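Local coordinates for protein microbial serine proteinases; subtilisin (Bacillus subtilis, PDB 2GKO) that hydrolyses peptide bonds in proteins as a calcium-binding serine protease of the subtilisin type from a cold-adapted source, at residues V134-L139 with H254-A259; I28-L33 with G77-N82; V224-P229 with G276-R281; G174-P179 with A185-A190; E117-A122 with D153-K158. All coordinates share one frame; numbering follows the deposited sequence.

Contact 1 of 5, residues V134-L139 with H254-A259. With PMS (phenylmethanesulfonic acid), chain G.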
# COMPACT_ATOMS: atom_id res chain seq x y z
N VAL A 134 -0.03 -6.39 7.83
CA VAL A 134 -0.24 -5.11 7.19
C VAL A 134 -1.20 -5.35 6.04
O VAL A 134 -0.87 -6.05 5.08
CB VAL A 134 1.08 -4.52 6.62
CG1 VAL A 134 0.81 -3.14 5.98
CG2 VAL A 134 2.16 -4.41 7.70
N ILE A 135 -2.40 -4.80 6.13
CA ILE A 135 -3.31 -4.79 5.00
C ILE A 135 -2.93 -3.67 4.04
O ILE A 135 -2.72 -2.54 4.46
CB ILE A 135 -4.79 -4.56 5.44
CG1 ILE A 135 -5.32 -5.81 6.12
CG2 ILE A 135 -5.65 -4.19 4.23
CD1 ILE A 135 -6.72 -5.67 6.76
N ASN A 136 -2.90 -4.00 2.76
CA ASN A 136 -2.85 -3.02 1.71
C ASN A 136 -4.16 -3.03 0.90
O ASN A 136 -4.51 -4.05 0.32
CB ASN A 136 -1.68 -3.30 0.75
CG ASN A 136 -1.55 -2.22 -0.29
OD1 ASN A 136 -0.87 -1.21 -0.06
ND2 ASN A 136 -2.26 -2.37 -1.41
N MET A 137 -4.84 -1.89 0.86
CA MET A 137 -6.03 -1.70 0.02
C MET A 137 -5.77 -0.61 -1.01
O MET A 137 -5.92 0.58 -0.75
CB MET A 137 -7.28 -1.40 0.85
CG MET A 137 -7.78 -2.64 1.50
SD MET A 137 -9.35 -2.42 2.31
CE MET A 137 -8.87 -1.64 3.73
N SER A 138 -5.36 -1.04 -2.18
CA SER A 138 -5.14 -0.16 -3.31
C SER A 138 -6.44 -0.02 -4.07
O SER A 138 -6.60 -0.49 -5.20
CB SER A 138 -4.00 -0.69 -4.18
OG SER A 138 -2.76 -0.45 -3.56
N LEU A 139 -7.40 0.61 -3.40
CA LEU A 139 -8.74 0.72 -3.93
C LEU A 139 -9.40 1.87 -3.22
O LEU A 139 -8.98 2.30 -2.15
CB LEU A 139 -9.50 -0.60 -3.77
CG LEU A 139 -9.66 -1.17 -2.36
CD1 LEU A 139 -10.85 -0.55 -1.66
CD2 LEU A 139 -9.81 -2.70 -2.39
N HIS A 254 4.14 0.68 -1.71
CA HIS A 254 5.44 1.17 -1.27
C HIS A 254 5.44 1.42 0.23
O HIS A 254 6.34 0.99 0.96
CB HIS A 254 5.80 2.44 -2.01
CG HIS A 254 6.30 2.22 -3.40
ND1 HIS A 254 5.46 2.19 -4.49
CD2 HIS A 254 7.55 2.06 -3.89
CE1 HIS A 254 6.18 2.04 -5.59
NE2 HIS A 254 7.45 1.93 -5.24
N ALA A 255 4.41 2.10 0.72
CA ALA A 255 4.23 2.31 2.14
C ALA A 255 3.98 1.03 2.91
O ALA A 255 4.48 0.88 4.01
CB ALA A 255 3.11 3.27 2.37
N ALA A 256 3.19 0.11 2.37
CA ALA A 256 2.88 -1.14 3.10
C ALA A 256 4.16 -1.96 3.25
O ALA A 256 4.40 -2.55 4.30
CB ALA A 256 1.83 -1.95 2.36
N GLY A 257 4.95 -2.01 2.19
CA GLY A 257 6.26 -2.65 2.20
C GLY A 257 7.20 -2.00 3.21
O GLY A 257 7.87 -2.70 4.00
N LEU A 258 7.24 -0.68 3.23
CA LEU A 258 8.06 0.02 4.21
C LEU A 258 7.61 -0.30 5.62
O LEU A 258 8.44 -0.56 6.50
CB LEU A 258 8.05 1.52 3.99
CG LEU A 258 8.98 2.30 4.93
CD1 LEU A 258 10.43 1.79 4.76
CD2 LEU A 258 8.86 3.80 4.69
N ALA A 259 6.29 -0.31 5.86
CA ALA A 259 5.74 -0.66 7.16
C ALA A 259 6.20 -2.04 7.59
O ALA A 259 6.58 -2.24 8.75
CB ALA A 259 4.20 -0.59 7.13
C PMS G . -6.73 1.91 -8.33
S PMS G . -5.94 2.79 -7.14
C1 PMS G . -5.82 1.47 -9.48
C2 PMS G . -5.67 2.27 -10.61
C3 PMS G . -4.85 1.86 -11.67
C4 PMS G . -4.24 0.62 -11.61
C5 PMS G . -4.42 -0.21 -10.50
C6 PMS G . -5.22 0.22 -9.45
O2S PMS G . -6.95 3.27 -6.23
O1S PMS G . -5.11 3.76 -7.84
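Val134, Asn136, Ala256 and Ala259 show how a strand and a helix can close on each other using little more than methyl groups. Val134 points from the strand toward the helix, and its CB stands back from the helical methyls while the two branches make the contact. CG1, anti to the backbone N (chi1 -179°), lies beside Ala256, with Val134 CG1 3.9 Å from Ala256 CB and nearly as close to the Ala256 carbonyl oxygen. The other branch leans one turn further along the helix, and Val134 CG2 lies 4.4 Å from Ala259 CB, a looser touch. Val134 also packs on Trp263 of the same helix and on Ile163 of the next strand. Strand 134-137 and helix 254-259 run antiparallel, their axes 8.7 Å apart, as expected where the largely parallel sheet of a subtilase alpha/beta fold is covered by its long central helix. The backbones come nearest at Asn136, with Asn136 CA 6.2 Å from Ala256 CA; Ala256 CB also lies 4.1 Å from Asn136 CB. Beyond the strand, the chain makes an inverse gamma turn centred on Ser138, closed by a weak bond from Leu139 N to Met137 O. This turn brings the backbone to the bound phenylmethanesulfonic acid, whose S atom lies 3.9 Å from Ser138 O. The ligand is hydrogen-bonded to Ser249 N, near the start of the same helix, and to Asn168 ND2.

Contact 2 of 5, residues I28-L33 with G77-N82. With CA (calcium ion), chain B.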
# COMPACT_ATOMS: atom_id res chain seq x y z
N ILE A 28 6.70 -10.59 8.67
CA ILE A 28 5.53 -9.73 8.60
C ILE A 28 4.72 -10.11 7.39
O ILE A 28 5.27 -10.35 6.32
CB ILE A 28 5.93 -8.25 8.52
CG1 ILE A 28 6.91 -7.89 9.65
CG2 ILE A 28 4.68 -7.38 8.56
CD1 ILE A 28 6.39 -8.12 11.05
N ASN A 29 3.40 -10.15 7.56
CA ASN A 29 2.49 -10.55 6.49
C ASN A 29 1.85 -9.33 5.87
O ASN A 29 1.34 -8.48 6.59
CB ASN A 29 1.40 -11.47 7.04
CG ASN A 29 1.97 -12.60 7.87
OD1 ASN A 29 2.53 -13.55 7.30
ND2 ASN A 29 1.93 -12.46 9.20
N ILE A 30 1.98 -9.19 4.56
CA ILE A 30 1.29 -8.15 3.82
C ILE A 30 0.11 -8.78 3.10
O ILE A 30 0.26 -9.62 2.20
CB ILE A 30 2.24 -7.40 2.83
CG1 ILE A 30 3.44 -6.80 3.57
CG2 ILE A 30 1.47 -6.29 2.12
CD1 ILE A 30 4.45 -6.12 2.67
N ALA A 31 -1.09 -8.38 3.52
CA ALA A 31 -2.31 -8.83 2.93
C ALA A 31 -2.74 -7.85 1.85
O ALA A 31 -3.19 -6.74 2.14
CB ALA A 31 -3.40 -9.00 4.01
N VAL A 32 -2.58 -8.27 0.62
CA VAL A 32 -2.93 -7.47 -0.52
C VAL A 32 -4.34 -7.83 -0.91
O VAL A 32 -4.62 -8.91 -1.46
CB VAL A 32 -1.93 -7.70 -1.68
CG1 VAL A 32 -2.37 -6.94 -2.90
CG2 VAL A 32 -0.51 -7.27 -1.24
N LEU A 33 -5.26 -6.91 -0.61
CA LEU A 33 -6.69 -7.08 -0.88
C LEU A 33 -6.96 -6.39 -2.19
O LEU A 33 -6.93 -5.17 -2.28
CB LEU A 33 -7.53 -6.49 0.26
CG LEU A 33 -7.72 -7.41 1.47
CD1 LEU A 33 -6.41 -7.86 2.11
CD2 LEU A 33 -8.58 -6.64 2.48
N GLY A 77 3.93 -6.74 -6.10
CA GLY A 77 5.32 -6.61 -6.53
C GLY A 77 6.00 -5.39 -5.94
O GLY A 77 7.16 -5.46 -5.54
N SER A 78 5.29 -4.27 -5.85
CA SER A 78 5.90 -3.08 -5.28
C SER A 78 6.17 -3.30 -3.81
O SER A 78 7.16 -2.82 -3.25
CB SER A 78 5.04 -1.83 -5.50
OG SER A 78 4.91 -1.53 -6.89
N ALA A 79 5.26 -4.03 -3.14
CA ALA A 79 5.39 -4.27 -1.72
C ALA A 79 6.51 -5.27 -1.38
O ALA A 79 7.25 -5.07 -0.41
CB ALA A 79 4.06 -4.79 -1.15
N LEU A 80 6.61 -6.35 -2.15
CA LEU A 80 7.44 -7.49 -1.71
C LEU A 80 8.04 -8.41 -2.78
O LEU A 80 8.45 -9.53 -2.46
CB LEU A 80 6.68 -8.30 -0.63
CG LEU A 80 5.26 -8.81 -0.94
CD1 LEU A 80 5.19 -9.74 -2.15
CD2 LEU A 80 4.74 -9.53 0.31
N ALA A 81 8.12 -7.97 -4.03
CA ALA A 81 8.82 -8.77 -5.07
C ALA A 81 10.25 -9.04 -4.57
O ALA A 81 10.84 -8.21 -3.89
CB ALA A 81 8.84 -8.04 -6.39
N ASN A 82 10.78 -10.20 -4.89
CA ASN A 82 12.03 -10.66 -4.25
C ASN A 82 13.18 -10.84 -5.23
O ASN A 82 14.18 -11.45 -4.87
CB ASN A 82 11.78 -11.98 -3.50
CG ASN A 82 11.40 -13.11 -4.42
OD1 ASN A 82 11.52 -13.01 -5.63
ND2 ASN A 82 10.84 -14.19 -3.85
CA CA B . 3.62 -15.38 7.79
O HOH W 1 4.47 -14.49 9.57
O HOH W 2 4.56 -17.33 8.55
O HOH W 3 1.83 -15.97 9.16
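Ile30 and Leu80 reach toward each other tip to tip across the gap between a central strand and segment 77-82. The apolar part is compact: Ile30 CB is 4.1 Å from Leu80 CD2, and the far end of the same isoleucine, CD1, rests 4.1 Å from Ala79 CB. Ile30 CD1 also comes within 4.2 Å of Leu80 CD2. From a CB that already points to the strand, Leu80 CG stands between the backbone N and the carbonyl carbon (chi1 54°), and Leu98 of the adjoining strand lies against this side chain as well. Further along the strand the fit slackens, and Val32 comes no nearer to the helix than 5.2 Å.

Asn29, on the strand's other face, leads to a hydrated calcium site. It points away from the helix and gives OD1 to the calcium ion at 2.2 Å, a site also bound by Glu49, Asp97 and three water molecules. Its ND2 is held by hydrogen bonds to Lys132 O and Thr131 OG1, with a weak bond to one of the calcium waters besides. With both ends engaged, the amide has its rotation fixed; the ion would be expected to draw electron density toward OD1 and so strengthen ND2 as a donor.

Contact 3 of 5, residues V224-P229 with G276-R281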
# COMPACT_ATOMS: atom_id res chain seq x y z
N VAL A 224 -4.93 13.00 4.34
CA VAL A 224 -3.82 12.28 3.73
C VAL A 224 -2.72 12.17 4.79
O VAL A 224 -2.53 13.07 5.58
CB VAL A 224 -3.29 13.02 2.47
CG1 VAL A 224 -2.01 12.38 1.97
CG2 VAL A 224 -4.38 13.05 1.35
N GLU A 225 -2.01 11.04 4.81
CA GLU A 225 -1.11 10.72 5.91
C GLU A 225 0.35 10.78 5.47
O GLU A 225 1.14 11.48 6.07
CB GLU A 225 -1.47 9.36 6.49
CG GLU A 225 -0.77 8.99 7.79
CD GLU A 225 -1.60 8.10 8.68
OE1 GLU A 225 -2.82 7.99 8.50
OE2 GLU A 225 -1.04 7.48 9.62
N ILE A 226 0.70 10.04 4.43
CA ILE A 226 2.05 10.01 3.94
C ILE A 226 2.03 9.90 2.42
O ILE A 226 0.96 9.64 1.84
CB ILE A 226 2.87 8.83 4.58
CG1 ILE A 226 2.30 7.47 4.15
CG2 ILE A 226 2.92 8.92 6.10
CD1 ILE A 226 3.07 6.31 4.71
N SER A 227 3.18 10.12 1.79
CA SER A 227 3.34 10.05 0.36
C SER A 227 4.36 8.99 -0.04
O SER A 227 5.32 8.70 0.68
CB SER A 227 3.77 11.43 -0.16
OG SER A 227 2.83 12.43 0.16
N ALA A 228 4.15 8.37 -1.18
CA ALA A 228 5.10 7.40 -1.71
C ALA A 228 5.02 7.38 -3.22
O ALA A 228 4.08 7.89 -3.79
CB ALA A 228 4.82 6.01 -1.15
N PRO A 229 6.01 6.80 -3.89
CA PRO A 229 6.02 6.75 -5.35
C PRO A 229 4.78 6.07 -5.96
O PRO A 229 4.47 4.94 -5.59
CB PRO A 229 7.29 5.96 -5.66
CG PRO A 229 8.15 6.24 -4.51
CD PRO A 229 7.24 6.20 -3.32
N GLY A 276 3.04 5.17 13.89
CA GLY A 276 3.71 6.33 14.43
C GLY A 276 5.11 6.50 13.88
O GLY A 276 5.54 7.63 13.64
N GLU A 277 5.81 5.39 13.65
CA GLU A 277 7.12 5.44 13.03
C GLU A 277 7.02 5.92 11.58
O GLU A 277 7.83 6.70 11.14
CB GLU A 277 7.85 4.09 13.13
CG GLU A 277 9.25 4.04 12.51
CD GLU A 277 10.25 4.96 13.20
OE1 GLU A 277 9.99 5.36 14.36
OE2 GLU A 277 11.30 5.23 12.58
N LEU A 278 6.03 5.44 10.82
CA LEU A 278 5.81 5.97 9.47
C LEU A 278 5.58 7.48 9.49
O LEU A 278 6.12 8.20 8.67
CB LEU A 278 4.60 5.30 8.82
CG LEU A 278 4.76 3.84 8.38
CD1 LEU A 278 3.40 3.31 7.94
CD2 LEU A 278 5.79 3.68 7.26
N GLN A 279 4.76 7.93 10.43
CA GLN A 279 4.44 9.35 10.56
C GLN A 279 5.68 10.17 10.88
O GLN A 279 5.92 11.21 10.29
CB GLN A 279 3.38 9.57 11.64
CG GLN A 279 1.97 9.18 11.20
CD GLN A 279 0.97 9.17 12.34
OE1 GLN A 279 1.25 9.66 13.44
NE2 GLN A 279 -0.20 8.62 12.08
N THR A 280 6.49 9.67 11.81
CA THR A 280 7.75 10.33 12.16
C THR A 280 8.70 10.44 11.00
O THR A 280 9.26 11.50 10.73
CB THR A 280 8.43 9.55 13.30
OG1 THR A 280 7.60 9.65 14.46
CG2 THR A 280 9.76 10.17 13.70
N ARG A 281 8.92 9.32 10.33
CA ARG A 281 9.78 9.26 9.16
C ARG A 281 9.31 10.19 8.04
O ARG A 281 10.12 10.84 7.40
CB ARG A 281 9.84 7.83 8.65
CG ARG A 281 10.65 6.90 9.53
CD ARG A 281 10.96 5.63 8.87
NE ARG A 281 11.61 4.66 9.76
CZ ARG A 281 12.28 3.61 9.33
NH1 ARG A 281 12.81 2.77 10.21
NH2 ARG A 281 12.46 3.40 8.03
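Glu225 and Gln279 make the one hydrogen bond between the strand segment and the helix, while Ile226 and Leu278 supply a looser contact beside it. Gln279 NE2 donates to Glu225 OE2 over 2.8 Å, and the bond is nearly straight, 169° at the hydrogen. The two groups approach differently: the oxygen lies in the plane of the amide, but the donor stands above the carboxylate, 52° out of its plane. Glu225 places CG anti to the backbone N, and a bend at chi2 carries its end toward the helix although its CB does not head that way. Gln279 reaches back with a chain extended beyond CG. Next to this pair, Ile226 CG2 lies 4.2 Å from the carbonyl oxygen of Leu278, and the apolar touch is a loose one between branch ends, Ile226 CD1 to Leu278 CD1 at 4.4 Å.

In the next shell, Arg275 NE forms a salt bridge to the same Glu225 OE2, one turn before Gln279 on the helix, so that two donors grip one buried oxygen; this would favour the ionised carboxylate. Elsewhere on the helix, Arg281 NE forms a salt bridge in plane with the anti lone pair of Glu277 OE2 at 2.9 Å, and Arg281 NH2 continues to Lys307 O. Thr280 OG1 and N reach Gly276 O from opposite faces of the carbonyl. Ile226 also packs on Ala255, and Leu278 on Ile262, so helix 248-265 adjoins both. Two successive helices laid against the final parallel strand complete this side of the subtilase alpha/beta sandwich.

Contact 4 of 5, residues G174-P179 with A185-A190. With NA (sodium ion), chain F.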
# COMPACT_ATOMS: atom_id res chain seq x y z
N GLY A 174 -10.19 18.04 -0.72
CA GLY A 174 -11.32 17.27 -0.26
C GLY A 174 -11.70 16.08 -1.14
O GLY A 174 -12.79 15.52 -1.00
N SER A 175 -10.82 15.70 -2.05
CA SER A 175 -11.08 14.60 -2.98
C SER A 175 -10.70 13.21 -2.47
O SER A 175 -10.98 12.20 -3.13
CB SER A 175 -10.38 14.89 -4.32
OG SER A 175 -9.01 15.23 -4.18
N ILE A 176 -10.08 13.14 -1.29
CA ILE A 176 -9.75 11.88 -0.67
C ILE A 176 -10.97 10.98 -0.54
O ILE A 176 -12.07 11.44 -0.22
CB ILE A 176 -9.05 12.12 0.70
CG1 ILE A 176 -8.47 10.81 1.25
CG2 ILE A 176 -10.00 12.72 1.71
CD1 ILE A 176 -7.75 10.97 2.58
N GLY A 177 -10.79 9.69 -0.81
CA GLY A 177 -11.87 8.73 -0.74
C GLY A 177 -11.60 7.69 0.33
O GLY A 177 -10.69 7.83 1.14
N TYR A 178 -12.43 6.65 0.29
CA TYR A 178 -12.49 5.61 1.30
C TYR A 178 -12.04 4.28 0.71
O TYR A 178 -12.35 3.97 -0.43
CB TYR A 178 -13.95 5.51 1.81
CG TYR A 178 -14.39 6.75 2.52
CD1 TYR A 178 -14.15 6.92 3.87
CD2 TYR A 178 -15.03 7.78 1.81
CE1 TYR A 178 -14.55 8.06 4.51
CE2 TYR A 178 -15.42 8.93 2.45
CZ TYR A 178 -15.18 9.07 3.80
OH TYR A 178 -15.56 10.23 4.44
N PRO A 179 -11.37 3.42 1.48
CA PRO A 179 -11.12 3.56 2.92
C PRO A 179 -9.99 4.48 3.37
O PRO A 179 -9.80 4.61 4.56
CB PRO A 179 -10.81 2.11 3.34
CG PRO A 179 -10.14 1.49 2.10
CD PRO A 179 -10.88 2.12 0.95
N ALA A 185 -7.18 4.05 8.80
CA ALA A 185 -6.43 3.68 7.58
C ALA A 185 -5.39 4.74 7.26
O ALA A 185 -5.64 5.91 7.40
CB ALA A 185 -7.38 3.50 6.41
N VAL A 186 -4.20 4.32 6.83
CA VAL A 186 -3.16 5.23 6.41
C VAL A 186 -3.37 5.54 4.93
O VAL A 186 -3.13 4.69 4.07
CB VAL A 186 -1.76 4.60 6.62
CG1 VAL A 186 -0.66 5.47 6.05
CG2 VAL A 186 -1.52 4.33 8.08
N ALA A 187 -3.80 6.76 4.63
CA ALA A 187 -4.02 7.18 3.25
C ALA A 187 -2.71 7.63 2.66
O ALA A 187 -2.07 8.54 3.17
CB ALA A 187 -5.03 8.30 3.17
N VAL A 188 -2.33 7.02 1.54
CA VAL A 188 -1.08 7.28 0.87
C VAL A 188 -1.27 8.03 -0.45
O VAL A 188 -1.98 7.57 -1.38
CB VAL A 188 -0.33 5.96 0.60
CG1 VAL A 188 1.07 6.26 0.00
CG2 VAL A 188 -0.21 5.16 1.87
N ALA A 189 -0.66 9.21 -0.54
CA ALA A 189 -0.62 10.02 -1.77
C ALA A 189 0.47 9.53 -2.70
O ALA A 189 1.46 8.91 -2.26
CB ALA A 189 -0.38 11.48 -1.44
N ALA A 190 0.32 9.85 -3.99
CA ALA A 190 1.25 9.41 -5.03
C ALA A 190 2.19 10.51 -5.39
O ALA A 190 1.77 11.60 -5.77
CB ALA A 190 0.53 8.97 -6.28
NA NA F . -6.95 7.71 6.84
O HOH W 4 -4.82 8.72 6.61
O HOH W 5 -7.65 9.94 7.21
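A sodium site made of backbone carbonyls, consistent with the weak cation site known in other subtilisins, lies where loop residues Ile176 and Pro179 meet Ala185 and Ala187 of segment 185-190. Ala185 O binds the ion at 2.3 Å, joined by the carbonyl oxygens of Gly180 and Leu182 and by two water molecules. The chain therefore wraps round the metal on its way from loop to strand, and its own backbone furnishes all the protein ligands.

Two small contacts hold the loop against the strand. Pro179, preceded by a cis peptide bond, brings its carbonyl oxygen to the methyl of Ala185, with Pro179 O only 3.2 Å from Ala185 CB. The second is purely apolar. Ile176 has CG1 anti to the backbone N (chi1 -170°) and stays extended to its end, which places Ile176 CD1 3.9 Å from Ala187 CB. Backbone bonds of Ile176 with Arg208 and of Gly177 with Ala166 fasten the loop elsewhere. Ala187 takes part on the ion side too: one of the sodium waters accepts a hydrogen bond from Ala187 N at 3.0 Å.

Contact 5 of 5, residues E117-A122 with D153-K158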
# COMPACT_ATOMS: atom_id res chain seq x y z
N GLU A 117 -15.35 -8.74 4.32
CA GLU A 117 -15.09 -10.09 4.79
C GLU A 117 -13.59 -10.37 4.82
O GLU A 117 -13.07 -10.96 5.76
CB GLU A 117 -15.81 -11.10 3.91
CG GLU A 117 -15.68 -12.55 4.36
CD GLU A 117 -16.44 -12.87 5.65
OE1 GLU A 117 -17.14 -11.99 6.20
OE2 GLU A 117 -16.28 -14.01 6.13
N ALA A 118 -12.90 -9.91 3.79
CA ALA A 118 -11.45 -10.10 3.73
C ALA A 118 -10.68 -9.33 4.78
O ALA A 118 -9.72 -9.84 5.35
CB ALA A 118 -10.94 -9.73 2.33
N ILE A 119 -11.11 -8.09 5.06
CA ILE A 119 -10.49 -7.29 6.10
C ILE A 119 -10.68 -8.00 7.43
O ILE A 119 -9.74 -8.15 8.19
CB ILE A 119 -11.10 -5.87 6.16
CG1 ILE A 119 -10.80 -5.08 4.87
CG2 ILE A 119 -10.53 -5.10 7.34
CD1 ILE A 119 -11.66 -3.87 4.74
N ARG A 120 -11.91 -8.41 7.72
CA ARG A 120 -12.15 -9.12 8.97
C ARG A 120 -11.34 -10.40 9.06
O ARG A 120 -10.81 -10.69 10.12
CB ARG A 120 -13.64 -9.42 9.15
CG ARG A 120 -14.50 -8.17 9.34
CD ARG A 120 -15.96 -8.48 9.48
NE ARG A 120 -16.14 -9.44 10.56
CZ ARG A 120 -16.31 -9.12 11.85
NH1 ARG A 120 -16.43 -10.10 12.74
NH2 ARG A 120 -16.36 -7.84 12.25
N HIS A 121 -11.27 -11.15 7.98
CA HIS A 121 -10.52 -12.40 7.97
C HIS A 121 -9.04 -12.18 8.27
O HIS A 121 -8.43 -12.93 9.03
CB HIS A 121 -10.71 -13.16 6.65
CG HIS A 121 -10.07 -14.51 6.66
ND1 HIS A 121 -10.43 -15.51 7.55
CD2 HIS A 121 -9.03 -15.01 5.95
CE1 HIS A 121 -9.68 -16.57 7.34
NE2 HIS A 121 -8.82 -16.30 6.38
N ALA A 122 -8.46 -11.12 7.71
CA ALA A 122 -7.07 -10.79 7.96
C ALA A 122 -6.87 -10.52 9.45
O ALA A 122 -5.91 -10.97 10.04
CB ALA A 122 -6.66 -9.58 7.13
N ASP A 153 -12.11 -0.94 11.22
CA ASP A 153 -12.02 -0.68 12.64
C ASP A 153 -11.82 -1.97 13.44
O ASP A 153 -11.03 -1.99 14.38
CB ASP A 153 -13.29 0.05 13.12
CG ASP A 153 -13.43 1.45 12.51
OD1 ASP A 153 -12.40 2.07 12.17
OD2 ASP A 153 -14.57 1.99 12.36
N TYR A 154 -12.52 -3.02 13.05
CA TYR A 154 -12.40 -4.34 13.67
C TYR A 154 -10.97 -4.86 13.58
O TYR A 154 -10.36 -5.27 14.57
CB TYR A 154 -13.36 -5.28 12.97
CG TYR A 154 -13.32 -6.73 13.38
CD1 TYR A 154 -14.06 -7.20 14.46
CD2 TYR A 154 -12.57 -7.66 12.65
CE1 TYR A 154 -14.03 -8.53 14.81
CE2 TYR A 154 -12.56 -9.01 12.98
CZ TYR A 154 -13.28 -9.43 14.07
OH TYR A 154 -13.27 -10.75 14.42
N ALA A 155 -10.43 -4.83 12.37
CA ALA A 155 -9.06 -5.29 12.16
C ALA A 155 -8.02 -4.45 12.88
O ALA A 155 -7.09 -4.98 13.46
CB ALA A 155 -8.75 -5.35 10.65
N TYR A 156 -8.19 -3.13 12.87
CA TYR A 156 -7.27 -2.22 13.53
C TYR A 156 -7.25 -2.46 15.03
O TYR A 156 -6.20 -2.51 15.62
CB TYR A 156 -7.65 -0.78 13.24
CG TYR A 156 -6.60 0.23 13.57
CD1 TYR A 156 -6.61 0.90 14.77
CD2 TYR A 156 -5.59 0.54 12.67
CE1 TYR A 156 -5.67 1.86 15.07
CE2 TYR A 156 -4.63 1.49 12.96
CZ TYR A 156 -4.67 2.14 14.17
OH TYR A 156 -3.72 3.10 14.43
N ASP A 157 -8.42 -2.67 15.61
CA ASP A 157 -8.55 -3.06 17.02
C ASP A 157 -7.83 -4.37 17.34
O ASP A 157 -7.34 -4.54 18.46
CB ASP A 157 -10.03 -3.18 17.39
CG ASP A 157 -10.24 -3.73 18.79
OD1 ASP A 157 -10.05 -2.94 19.74
OD2 ASP A 157 -10.56 -4.93 19.04
N LYS A 158 -7.78 -5.28 16.37
CA LYS A 158 -7.06 -6.55 16.52
C LYS A 158 -5.56 -6.46 16.25
O LYS A 158 -4.85 -7.46 16.34
CB LYS A 158 -7.70 -7.62 15.64
CG LYS A 158 -9.09 -8.04 16.10
CD LYS A 158 -9.65 -9.11 15.21
CE LYS A 158 -10.55 -10.06 15.97
NZ LYS A 158 -9.81 -11.22 16.49
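The two helical segments come close where Arg120 faces Ala155, their CA atoms 5.9 Å apart, each backbone being held by its own bonds four residues along. Small size at the meeting point makes this possible: Ala155 CB turns toward the partner helix and touches Ile119 CG2 at 3.8 Å, with the Ile119 carbonyl oxygen 3.9 Å from the same methyl. Ile119 also rests on Ala151 and Val152, and on Ile135 of the strand beneath. Helix 112-129 leads into strand 133-137 and helix 146-157 follows it, so the contact joins the helices of two successive beta-alpha-beta crossovers on one side of the subtilase sheet.

Toward solvent the contact changes to a cation-pi interaction. Arg120 folds back through a bend at chi3 (55°), and its guanidinium comes to lie over one face of the Tyr154 ring, CZ 3.7 Å from the ring centroid and 8° off the normal. The planes are not quite parallel, 31° apart. The tilt brings NH2 nearest, 3.3 Å from Tyr154 CD1, while Arg120 NH1 sits 3.5 Å from Tyr154 CZ, toward the hydroxyl end of the ring. Arg120 O meets the ring differently, at its edge and in plane, 3.8 Å from Tyr154 CE2. The phenol is held at its far end by a hydrogen bond from Tyr154 OH to Asp124 OD2, one turn further along the first helix.

How the contacts relate
Contact 1 lies at the heart of the chain, and contacts 2, 3 and 4 are also buried, whereas contact 5 is partly open. Contacts 1 to 4 each include a strand of one sheet; contact 5 packs against it through Ile119. Strands 29-34 and 133-137 join contacts 1 and 2 as neighbours, with Val134 backbone atoms probably bonded to Asn29 and Ala31; strands 186-192 and 226-229 couple contacts 4 and 3 in the same way. Contacts 1, 2 and 3 use helices on one side of the sheet, while contact 5 packs helices on the other, touching Ile135 and Met137 of contact 1. Methyl packing rules the centre; metals, a carboxylate-amide bond and the cation-pi interaction appear toward the periphery.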